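Local coordinates for protein adenosine kinase, putative (PDB 3OTX) that probably phosphorylates adenosine to AMP at the expense of ATP, a magnesium-dependent step of purine salvage, as a member of the PfkB carbohydrate kinase family, at residues A[37-42]-A[200-205]; A[64-69]-A[299-304]; A[13-18]-A[141-146]. The protein carries 1 engineered substitution. All coordinates share one frame; numbering follows the deposited sequence.

Contact 1: residues A[37-42]-A[200-205]; sequences GTAILL and APFIMQ
This is a surface contact between lid and main domain, in which the ring of Phe-202 leans against the backbone of Ala-39 and Ile-40 and the side chain of Leu-41. The two-part architecture is that of the ribokinase fold: strand 39-41 is an edge strand of the five-stranded lid sheet, paired with strand 133-141, whereas helix 201-206 follows strand 193-197 of the large central sheet. Strand and helix axes stay 9.2 Å apart at an angle of 54°, so one aromatic side chain spans the gap. With chi1 at 79°, CG of Phe-202 lies between its backbone N and carbonyl carbon, which sends the ring out to the strand. Phe-202 CZ lies 4.0 Å from Leu-41 CG, the two side chains crossing at about a right angle, and Phe-202 CE2 reaches Ile-40 CA at 4.0 Å. Leu-41 also touches the bound bis(adenosine)-5'-pentaphosphate, and Phe-202 lies close to Phe-171 of the adenosine site. A water adds a polar bridge, accepting from Phe-202 N at 3.0 Å and donating to Ala-39 O. The same carbonyl oxygen meets the ring edge near its plane, with Ala-39 O 3.2 Å from Phe-202 CD2.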
# COMPACT_ATOMS: atom_id res chain seq x y z
N GLY A 37 -15.65 -1.02 -7.73
CA GLY A 37 -14.40 -0.24 -7.62
C GLY A 37 -13.91 0.09 -6.23
O GLY A 37 -12.94 0.85 -6.07
N THR A 38 -14.53 -0.51 -5.22
CA THR A 38 -14.18 -0.30 -3.82
C THR A 38 -13.46 -1.51 -3.23
O THR A 38 -13.54 -2.62 -3.80
CB THR A 38 -15.40 0.00 -2.95
OG1 THR A 38 -16.26 -1.15 -2.86
CG2 THR A 38 -16.17 1.19 -3.51
N ALA A 39 -12.76 -1.29 -2.12
CA ALA A 39 -12.17 -2.37 -1.31
C ALA A 39 -12.93 -2.43 0.01
O ALA A 39 -13.30 -1.39 0.55
CB ALA A 39 -10.70 -2.10 -1.03
N ILE A 40 -13.16 -3.64 0.51
CA ILE A 40 -13.76 -3.85 1.84
C ILE A 40 -13.03 -5.01 2.51
O ILE A 40 -12.23 -5.71 1.88
CB ILE A 40 -15.25 -4.20 1.75
CG1 ILE A 40 -15.48 -5.51 0.96
CG2 ILE A 40 -16.07 -3.03 1.17
CD1 ILE A 40 -16.93 -6.11 1.21
N LEU A 41 -13.26 -5.17 3.82
CA LEU A 41 -12.95 -6.41 4.51
C LEU A 41 -14.10 -7.39 4.35
O LEU A 41 -15.28 -7.01 4.41
CB LEU A 41 -12.70 -6.15 6.00
CG LEU A 41 -11.58 -5.11 6.23
CD1 LEU A 41 -11.44 -4.87 7.72
CD2 LEU A 41 -10.26 -5.56 5.65
N LEU A 42 -13.75 -8.66 4.16
CA LEU A 42 -14.77 -9.70 4.09
C LEU A 42 -15.68 -9.64 5.31
O LEU A 42 -15.19 -9.55 6.45
CB LEU A 42 -14.11 -11.07 4.03
CG LEU A 42 -15.07 -12.25 4.03
CD1 LEU A 42 -15.67 -12.36 2.65
CD2 LEU A 42 -14.27 -13.51 4.36
N ALA A 200 -7.83 3.15 1.66
CA ALA A 200 -9.23 3.00 1.26
C ALA A 200 -10.11 3.97 2.00
O ALA A 200 -9.87 4.25 3.17
CB ALA A 200 -9.71 1.54 1.52
N PRO A 201 -11.17 4.45 1.34
CA PRO A 201 -12.08 5.29 2.09
C PRO A 201 -12.54 4.67 3.39
O PRO A 201 -12.73 5.41 4.35
CB PRO A 201 -13.25 5.50 1.12
CG PRO A 201 -12.57 5.47 -0.23
CD PRO A 201 -11.49 4.40 -0.10
N PHE A 202 -12.67 3.34 3.50
CA PHE A 202 -13.16 2.75 4.76
C PHE A 202 -12.24 2.93 5.97
O PHE A 202 -12.69 2.83 7.12
CB PHE A 202 -13.59 1.28 4.61
CG PHE A 202 -12.47 0.28 4.57
CD1 PHE A 202 -11.82 -0.14 5.73
CD2 PHE A 202 -12.11 -0.31 3.37
CE1 PHE A 202 -10.79 -1.09 5.68
CE2 PHE A 202 -11.10 -1.27 3.32
CZ PHE A 202 -10.44 -1.66 4.46
N ILE A 203 -10.98 3.20 5.69
CA ILE A 203 -10.03 3.49 6.75
C ILE A 203 -10.47 4.80 7.44
O ILE A 203 -10.53 4.85 8.67
CB ILE A 203 -8.59 3.60 6.20
CG1 ILE A 203 -8.08 2.23 5.67
CG2 ILE A 203 -7.65 4.18 7.26
CD1 ILE A 203 -8.00 1.10 6.77
N MET A 204 -10.74 5.84 6.65
CA MET A 204 -11.20 7.11 7.19
C MET A 204 -12.60 7.03 7.81
O MET A 204 -12.90 7.73 8.78
CB MET A 204 -11.20 8.18 6.09
CG MET A 204 -9.84 8.87 5.80
SD MET A 204 -8.52 7.85 5.13
CE MET A 204 -9.15 7.62 3.43
N GLN A 205 -13.46 6.18 7.25
CA GLN A 205 -14.83 6.04 7.74
C GLN A 205 -14.92 5.29 9.07
O GLN A 205 -15.63 5.73 9.97
CB GLN A 205 -15.72 5.39 6.69
CG GLN A 205 -15.86 6.22 5.42
CD GLN A 205 -16.27 5.40 4.18
OE1 GLN A 205 -16.19 4.17 4.15
NE2 GLN A 205 -16.72 6.11 3.14
O HOH W 1 -13.45 1.86 1.02

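Contact 2: residues A[64-69]-A[299-304]; sequences GGSGLN and AGDAFM. With AP5 (bis(adenosine)-5'-pentaphosphate), chain C.
Asn-69 ND2 is shared by two acceptors: it donates to Asp-301 OD2 at 2.9 Å and to the ribose hydroxyl oxygen O3J of the bound bis(adenosine)-5'-pentaphosphate at 3.0 Å. The bond to the carboxylate is nearly straight, 170°, and keeps to the amide plane of Asn-69, although amide and carboxylate are turned 49° apart. On the other carboxylate oxygen, Ser-66 OG, anti to its own backbone N, donates to Asp-301 OD1 at 2.6 Å, approaching on the syn side but 34° out of plane. Both carboxylate oxygens are thus held from helix 66-76, which fixes the rotation of the group. The 64-69 segment carries the Gly-Gly signature of the PfkB family and the 299-304 segment the end of its Gly-Ala-Gly-Asp signature, each at a helix start. Gly-65 N, at the N-cap position, donates to ligand O2J at 3.0 Å, and Ser-66 N bonds adenine N3B at 3.0 Å. From the second helix start, Asp-301 N donates to phosphate oxygen O1E at 2.8 Å and Ala-299 N to O1G at 3.0 Å, consistent with the family's anion hole. Asp-301 OD2 stands 3.0 Å from O5J, the 5'-oxygen of the adenosine in the nucleoside site, in keeping with its predicted role as proton acceptor.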
# COMPACT_ATOMS: atom_id res chain seq x y z
N GLY A 64 -0.35 -10.99 -3.59
CA GLY A 64 -0.82 -9.61 -3.51
C GLY A 64 -0.52 -9.06 -2.14
O GLY A 64 0.54 -9.35 -1.55
N GLY A 65 -1.45 -8.23 -1.64
CA GLY A 65 -1.23 -7.46 -0.41
C GLY A 65 -0.64 -6.11 -0.80
O GLY A 65 0.34 -6.05 -1.51
N SER A 66 -1.25 -5.04 -0.31
CA SER A 66 -0.83 -3.69 -0.70
C SER A 66 0.64 -3.43 -0.45
O SER A 66 1.41 -3.14 -1.40
CB SER A 66 -1.69 -2.66 0.02
OG SER A 66 -1.23 -1.37 -0.30
N GLY A 67 1.07 -3.57 0.80
CA GLY A 67 2.48 -3.32 1.12
C GLY A 67 3.41 -4.30 0.46
O GLY A 67 4.54 -3.96 0.14
N LEU A 68 3.00 -5.55 0.25
CA LEU A 68 3.90 -6.48 -0.38
C LEU A 68 4.08 -6.10 -1.87
O LEU A 68 5.19 -6.15 -2.41
CB LEU A 68 3.37 -7.92 -0.21
CG LEU A 68 4.30 -9.01 -0.69
CD1 LEU A 68 5.66 -8.89 0.06
CD2 LEU A 68 3.65 -10.37 -0.38
N ASN A 69 3.00 -5.67 -2.52
CA ASN A 69 3.11 -5.09 -3.85
C ASN A 69 4.12 -3.91 -3.90
O ASN A 69 4.96 -3.84 -4.79
CB ASN A 69 1.76 -4.57 -4.32
CG ASN A 69 0.77 -5.66 -4.61
OD1 ASN A 69 1.12 -6.83 -4.89
ND2 ASN A 69 -0.49 -5.27 -4.64
N ALA A 299 -2.92 0.60 -9.85
CA ALA A 299 -1.78 1.54 -10.02
C ALA A 299 -1.22 2.08 -8.71
O ALA A 299 -0.11 2.61 -8.70
CB ALA A 299 -2.23 2.75 -10.87
N GLY A 300 -1.98 1.96 -7.62
CA GLY A 300 -1.63 2.70 -6.38
C GLY A 300 -0.38 2.17 -5.72
O GLY A 300 0.57 2.92 -5.44
N ASP A 301 -0.36 0.86 -5.47
CA ASP A 301 0.84 0.27 -4.87
C ASP A 301 2.06 0.46 -5.77
O ASP A 301 3.18 0.66 -5.27
CB ASP A 301 0.63 -1.23 -4.61
CG ASP A 301 -0.49 -1.50 -3.63
OD1 ASP A 301 -0.76 -0.63 -2.76
OD2 ASP A 301 -1.08 -2.60 -3.68
N ALA A 302 1.86 0.37 -7.08
CA ALA A 302 2.99 0.53 -8.01
C ALA A 302 3.55 1.95 -7.95
O ALA A 302 4.78 2.13 -7.93
CB ALA A 302 2.59 0.15 -9.42
N PHE A 303 2.65 2.94 -7.87
CA PHE A 303 3.12 4.33 -7.67
C PHE A 303 3.98 4.41 -6.40
O PHE A 303 5.09 4.98 -6.43
CB PHE A 303 1.94 5.32 -7.56
CG PHE A 303 2.40 6.72 -7.19
CD1 PHE A 303 2.88 7.57 -8.17
CD2 PHE A 303 2.38 7.12 -5.87
CE1 PHE A 303 3.33 8.83 -7.85
CE2 PHE A 303 2.85 8.39 -5.52
CZ PHE A 303 3.34 9.25 -6.53
N MET A 304 3.47 3.87 -5.30
CA MET A 304 4.16 3.96 -4.02
C MET A 304 5.52 3.24 -4.07
O MET A 304 6.51 3.74 -3.51
CB MET A 304 3.29 3.44 -2.89
CG MET A 304 3.85 3.63 -1.52
SD MET A 304 3.68 5.37 -1.04
CE MET A 304 5.22 5.58 -0.20
PA AP5 C . -4.27 6.32 -9.39
O1A AP5 C . -5.46 5.89 -10.25
O2A AP5 C . -4.42 7.70 -8.78
O3A AP5 C . -3.96 5.32 -8.18
PB AP5 C . -5.05 4.54 -7.27
O1B AP5 C . -6.41 5.15 -7.34
O2B AP5 C . -4.43 4.38 -5.92
O3B AP5 C . -5.05 3.15 -8.04
PG AP5 C . -6.07 1.93 -8.09
O1G AP5 C . -5.84 1.24 -9.40
O2G AP5 C . -7.53 2.32 -8.01
O3G AP5 C . -5.51 1.06 -6.93
PD AP5 C . -6.01 -0.36 -6.35
O1D AP5 C . -7.23 -0.92 -7.05
O2D AP5 C . -6.06 -0.16 -4.86
O3D AP5 C . -4.78 -1.30 -6.78
PE AP5 C . -3.41 -1.53 -5.94
O1E AP5 C . -2.97 -0.23 -5.34
O2E AP5 C . -2.42 -2.29 -6.82
O5F AP5 C . -2.95 6.16 -10.29
C5F AP5 C . -1.65 6.32 -9.72
C4F AP5 C . -0.68 6.68 -10.81
O4F AP5 C . -0.74 5.71 -11.86
C3F AP5 C . -0.98 7.99 -11.54
O3F AP5 C . -0.40 9.07 -10.85
C2F AP5 C . -0.44 7.75 -12.92
O2F AP5 C . 0.95 7.97 -12.93
C1F AP5 C . -0.68 6.25 -13.12
N9A AP5 C . -1.98 5.94 -13.79
C8A AP5 C . -3.11 5.37 -13.20
N7A AP5 C . -4.05 5.24 -14.17
C5A AP5 C . -3.54 5.69 -15.34
C6A AP5 C . -4.03 5.75 -16.63
N6A AP5 C . -5.21 5.23 -16.97
N1A AP5 C . -3.22 6.27 -17.62
C2A AP5 C . -1.93 6.70 -17.36
N3A AP5 C . -1.46 6.62 -16.07
C4A AP5 C . -2.23 6.11 -15.10
O5J AP5 C . -3.88 -2.48 -4.71
C5J AP5 C . -4.41 -3.77 -4.98
C4J AP5 C . -3.98 -4.62 -3.80
O4J AP5 C . -4.71 -4.26 -2.62
C3J AP5 C . -4.29 -6.11 -3.96
O3J AP5 C . -3.07 -6.78 -4.26
C2J AP5 C . -4.91 -6.53 -2.62
O2J AP5 C . -4.35 -7.72 -2.08
C1J AP5 C . -4.58 -5.34 -1.74
N9B AP5 C . -5.48 -5.20 -0.58
C8B AP5 C . -6.84 -5.06 -0.65
N7B AP5 C . -7.30 -5.01 0.63
C5B AP5 C . -6.24 -5.11 1.49
C6B AP5 C . -6.14 -5.10 2.88
N6B AP5 C . -7.19 -5.06 3.71
N1B AP5 C . -4.88 -5.26 3.39
C2B AP5 C . -3.73 -5.32 2.64
N3B AP5 C . -3.84 -5.38 1.26
C4B AP5 C . -5.08 -5.23 0.71

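Contact 3: residues A[13-18]-A[141-146]; sequences QCNPLL and GAANHL. With AP5 (bis(adenosine)-5'-pentaphosphate), chain C.
Apolar contact centres on the methyl of Ala-143, which points at the 13-18 segment and rests against Asn-15 CB, 3.6 Å from Ala-143 CB. The same methyl lies 4.0 Å from Pro-16 CD, so it sits where the asparagine stem and the proline ring adjoin. A second contact is of mixed character: Gln-13 OE1 approaches Leu-146 CD2 to 3.2 Å, short for a carbonyl oxygen against a methyl. The two side chains arrive from opposite directions. Gln-13 reaches across because CG is anti to its backbone N (chi1 -179°) and the chain beyond stays extended. In the ribokinase fold this is where the main domain gives way to the lid: Gln-13 ends strand 10-13 of the central sheet, the chain then leads into strand 17-23 of the lid, and residues 142-144 form a 3-10 turn after lid strand 133-141. Two passages between the domains therefore lie side by side, their CA atoms nearest at Asn-15 and Ala-143. A water lies between the two backbones, 3.2 Å from Cys-14 O and 3.1 Å from Ala-143 O, and can donate to either. Ligand contacts leave from the 13-18 segment. Asn-15 ND2 donates to adenine N1B of the bound bis(adenosine)-5'-pentaphosphate at 3.1 Å with an angle of 171°, and also makes a weak bond to the carbonyl of Phe-171. Leu-17 CD1 lies over the adenine face, 3.6 Å from C4B, while Cys-14 SG approaches C2B at 3.6 Å and accepts a weak hydrogen bond from Asn-15 N.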
# COMPACT_ATOMS: atom_id res chain seq x y z
N GLN A 13 5.40 -2.70 6.28
CA GLN A 13 4.52 -3.60 7.04
C GLN A 13 3.11 -3.50 6.48
O GLN A 13 2.59 -2.39 6.22
CB GLN A 13 4.57 -3.26 8.55
CG GLN A 13 3.68 -4.17 9.43
CD GLN A 13 4.10 -4.20 10.89
OE1 GLN A 13 3.26 -4.40 11.80
NE2 GLN A 13 5.38 -4.05 11.14
N CYS A 14 2.50 -4.67 6.30
CA CYS A 14 1.13 -4.72 5.77
C CYS A 14 0.61 -6.15 6.02
O CYS A 14 1.14 -6.90 6.87
CB CYS A 14 1.17 -4.36 4.27
SG CYS A 14 -0.44 -4.08 3.49
N ASN A 15 -0.44 -6.50 5.30
CA ASN A 15 -1.12 -7.80 5.39
C ASN A 15 -0.83 -8.59 4.14
O ASN A 15 -1.25 -8.17 3.05
CB ASN A 15 -2.63 -7.55 5.47
CG ASN A 15 -3.00 -6.60 6.61
OD1 ASN A 15 -2.48 -6.73 7.71
ND2 ASN A 15 -3.92 -5.62 6.35
N PRO A 16 -0.07 -9.69 4.25
CA PRO A 16 0.31 -10.40 3.03
C PRO A 16 -0.89 -11.26 2.59
O PRO A 16 -1.39 -12.07 3.37
CB PRO A 16 1.53 -11.24 3.45
CG PRO A 16 1.44 -11.35 4.94
CD PRO A 16 0.70 -10.14 5.44
N LEU A 17 -1.40 -10.99 1.39
CA LEU A 17 -2.61 -11.68 0.93
C LEU A 17 -2.36 -12.29 -0.43
O LEU A 17 -1.66 -11.68 -1.24
CB LEU A 17 -3.77 -10.69 0.79
CG LEU A 17 -4.07 -9.76 1.95
CD1 LEU A 17 -5.18 -8.76 1.53
CD2 LEU A 17 -4.52 -10.59 3.17
N LEU A 18 -2.91 -13.47 -0.68
CA LEU A 18 -2.93 -14.01 -2.03
C LEU A 18 -4.14 -13.45 -2.78
O LEU A 18 -5.29 -13.59 -2.32
CB LEU A 18 -3.01 -15.54 -1.97
CG LEU A 18 -2.73 -16.11 -3.38
CD1 LEU A 18 -1.20 -16.39 -3.59
CD2 LEU A 18 -3.61 -17.26 -3.79
N GLY A 141 -7.34 -13.36 7.34
CA GLY A 141 -6.86 -14.63 7.88
C GLY A 141 -5.68 -14.41 8.82
O GLY A 141 -5.75 -13.57 9.75
N ALA A 142 -4.59 -15.12 8.55
CA ALA A 142 -3.39 -15.03 9.36
C ALA A 142 -2.92 -13.58 9.56
O ALA A 142 -2.33 -13.26 10.60
CB ALA A 142 -2.31 -15.87 8.73
N ALA A 143 -3.13 -12.71 8.57
CA ALA A 143 -2.58 -11.35 8.67
C ALA A 143 -3.16 -10.61 9.88
O ALA A 143 -2.50 -9.76 10.46
CB ALA A 143 -2.79 -10.56 7.36
N ASN A 144 -4.37 -10.98 10.29
CA ASN A 144 -5.00 -10.30 11.41
C ASN A 144 -4.46 -10.75 12.75
O ASN A 144 -4.82 -10.19 13.78
CB ASN A 144 -6.50 -10.56 11.39
CG ASN A 144 -7.29 -9.50 12.09
OD1 ASN A 144 -8.23 -9.80 12.84
ND2 ASN A 144 -6.95 -8.26 11.84
N HIS A 145 -3.60 -11.77 12.75
CA HIS A 145 -3.02 -12.32 13.98
C HIS A 145 -1.57 -11.88 14.22
O HIS A 145 -0.90 -12.42 15.12
CB HIS A 145 -3.10 -13.85 13.94
CG HIS A 145 -4.51 -14.35 13.94
ND1 HIS A 145 -5.18 -14.66 15.11
CD2 HIS A 145 -5.38 -14.61 12.94
CE1 HIS A 145 -6.40 -15.08 14.83
NE2 HIS A 145 -6.55 -15.06 13.52
N LEU A 146 -1.08 -10.91 13.45
CA LEU A 146 0.26 -10.37 13.69
C LEU A 146 0.36 -9.90 15.16
O LEU A 146 -0.47 -9.12 15.63
CB LEU A 146 0.55 -9.24 12.70
CG LEU A 146 1.91 -8.54 12.85
CD1 LEU A 146 3.05 -9.48 12.60
CD2 LEU A 146 1.98 -7.37 11.88
PA AP5 C . -4.27 6.32 -9.39
O1A AP5 C . -5.46 5.89 -10.25
O2A AP5 C . -4.42 7.70 -8.78
O3A AP5 C . -3.96 5.32 -8.18
PB AP5 C . -5.05 4.54 -7.27
O1B AP5 C . -6.41 5.15 -7.34
O2B AP5 C . -4.43 4.38 -5.92
O3B AP5 C . -5.05 3.15 -8.04
PG AP5 C . -6.07 1.93 -8.09
O1G AP5 C . -5.84 1.24 -9.40
O2G AP5 C . -7.53 2.32 -8.01
O3G AP5 C . -5.51 1.06 -6.93
PD AP5 C . -6.01 -0.36 -6.35
O1D AP5 C . -7.23 -0.92 -7.05
O2D AP5 C . -6.06 -0.16 -4.86
O3D AP5 C . -4.78 -1.30 -6.78
PE AP5 C . -3.41 -1.53 -5.94
O1E AP5 C . -2.97 -0.23 -5.34
O2E AP5 C . -2.42 -2.29 -6.82
O5F AP5 C . -2.95 6.16 -10.29
C5F AP5 C . -1.65 6.32 -9.72
C4F AP5 C . -0.68 6.68 -10.81
O4F AP5 C . -0.74 5.71 -11.86
C3F AP5 C . -0.98 7.99 -11.54
O3F AP5 C . -0.40 9.07 -10.85
C2F AP5 C . -0.44 7.75 -12.92
O2F AP5 C . 0.95 7.97 -12.93
C1F AP5 C . -0.68 6.25 -13.12
N9A AP5 C . -1.98 5.94 -13.79
C8A AP5 C . -3.11 5.37 -13.20
N7A AP5 C . -4.05 5.24 -14.17
C5A AP5 C . -3.54 5.69 -15.34
C6A AP5 C . -4.03 5.75 -16.63
N6A AP5 C . -5.21 5.23 -16.97
N1A AP5 C . -3.22 6.27 -17.62
C2A AP5 C . -1.93 6.70 -17.36
N3A AP5 C . -1.46 6.62 -16.07
C4A AP5 C . -2.23 6.11 -15.10
O5J AP5 C . -3.88 -2.48 -4.71
C5J AP5 C . -4.41 -3.77 -4.98
C4J AP5 C . -3.98 -4.62 -3.80
O4J AP5 C . -4.71 -4.26 -2.62
C3J AP5 C . -4.29 -6.11 -3.96
O3J AP5 C . -3.07 -6.78 -4.26
C2J AP5 C . -4.91 -6.53 -2.62
O2J AP5 C . -4.35 -7.72 -2.08
C1J AP5 C . -4.58 -5.34 -1.74
N9B AP5 C . -5.48 -5.20 -0.58
C8B AP5 C . -6.84 -5.06 -0.65
N7B AP5 C . -7.30 -5.01 0.63
C5B AP5 C . -6.24 -5.11 1.49
C6B AP5 C . -6.14 -5.10 2.88
N6B AP5 C . -7.19 -5.06 3.71
N1B AP5 C . -4.88 -5.26 3.39
C2B AP5 C . -3.73 -5.32 2.64
N3B AP5 C . -3.84 -5.38 1.26
C4B AP5 C . -5.08 -5.23 0.71
O HOH W 2 0.05 -9.14 8.80

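In the fold
Contact 1 lies at the surface, whereas contacts 2 and 3 are buried, and the chemistry follows: an aromatic ring and a water in contact 1, direct carboxylate hydrogen bonds between two helix starts in contact 2, methyl packing beside a water placed between two carbonyls in contact 3. Contacts 1 and 3 both reach the lid sheet, one at its edge strand 39-41 and the other where strands 17-23 and 133-141 meet the main domain; their centres are 16 Å apart. Contacts 2 and 3 touch directly, with Gly-64 N 2.8 Å from Leu-17 O in a probable hydrogen bond. The bound ligand touches residues of each contact, but its hydrogen bonds come from contacts 2 and 3.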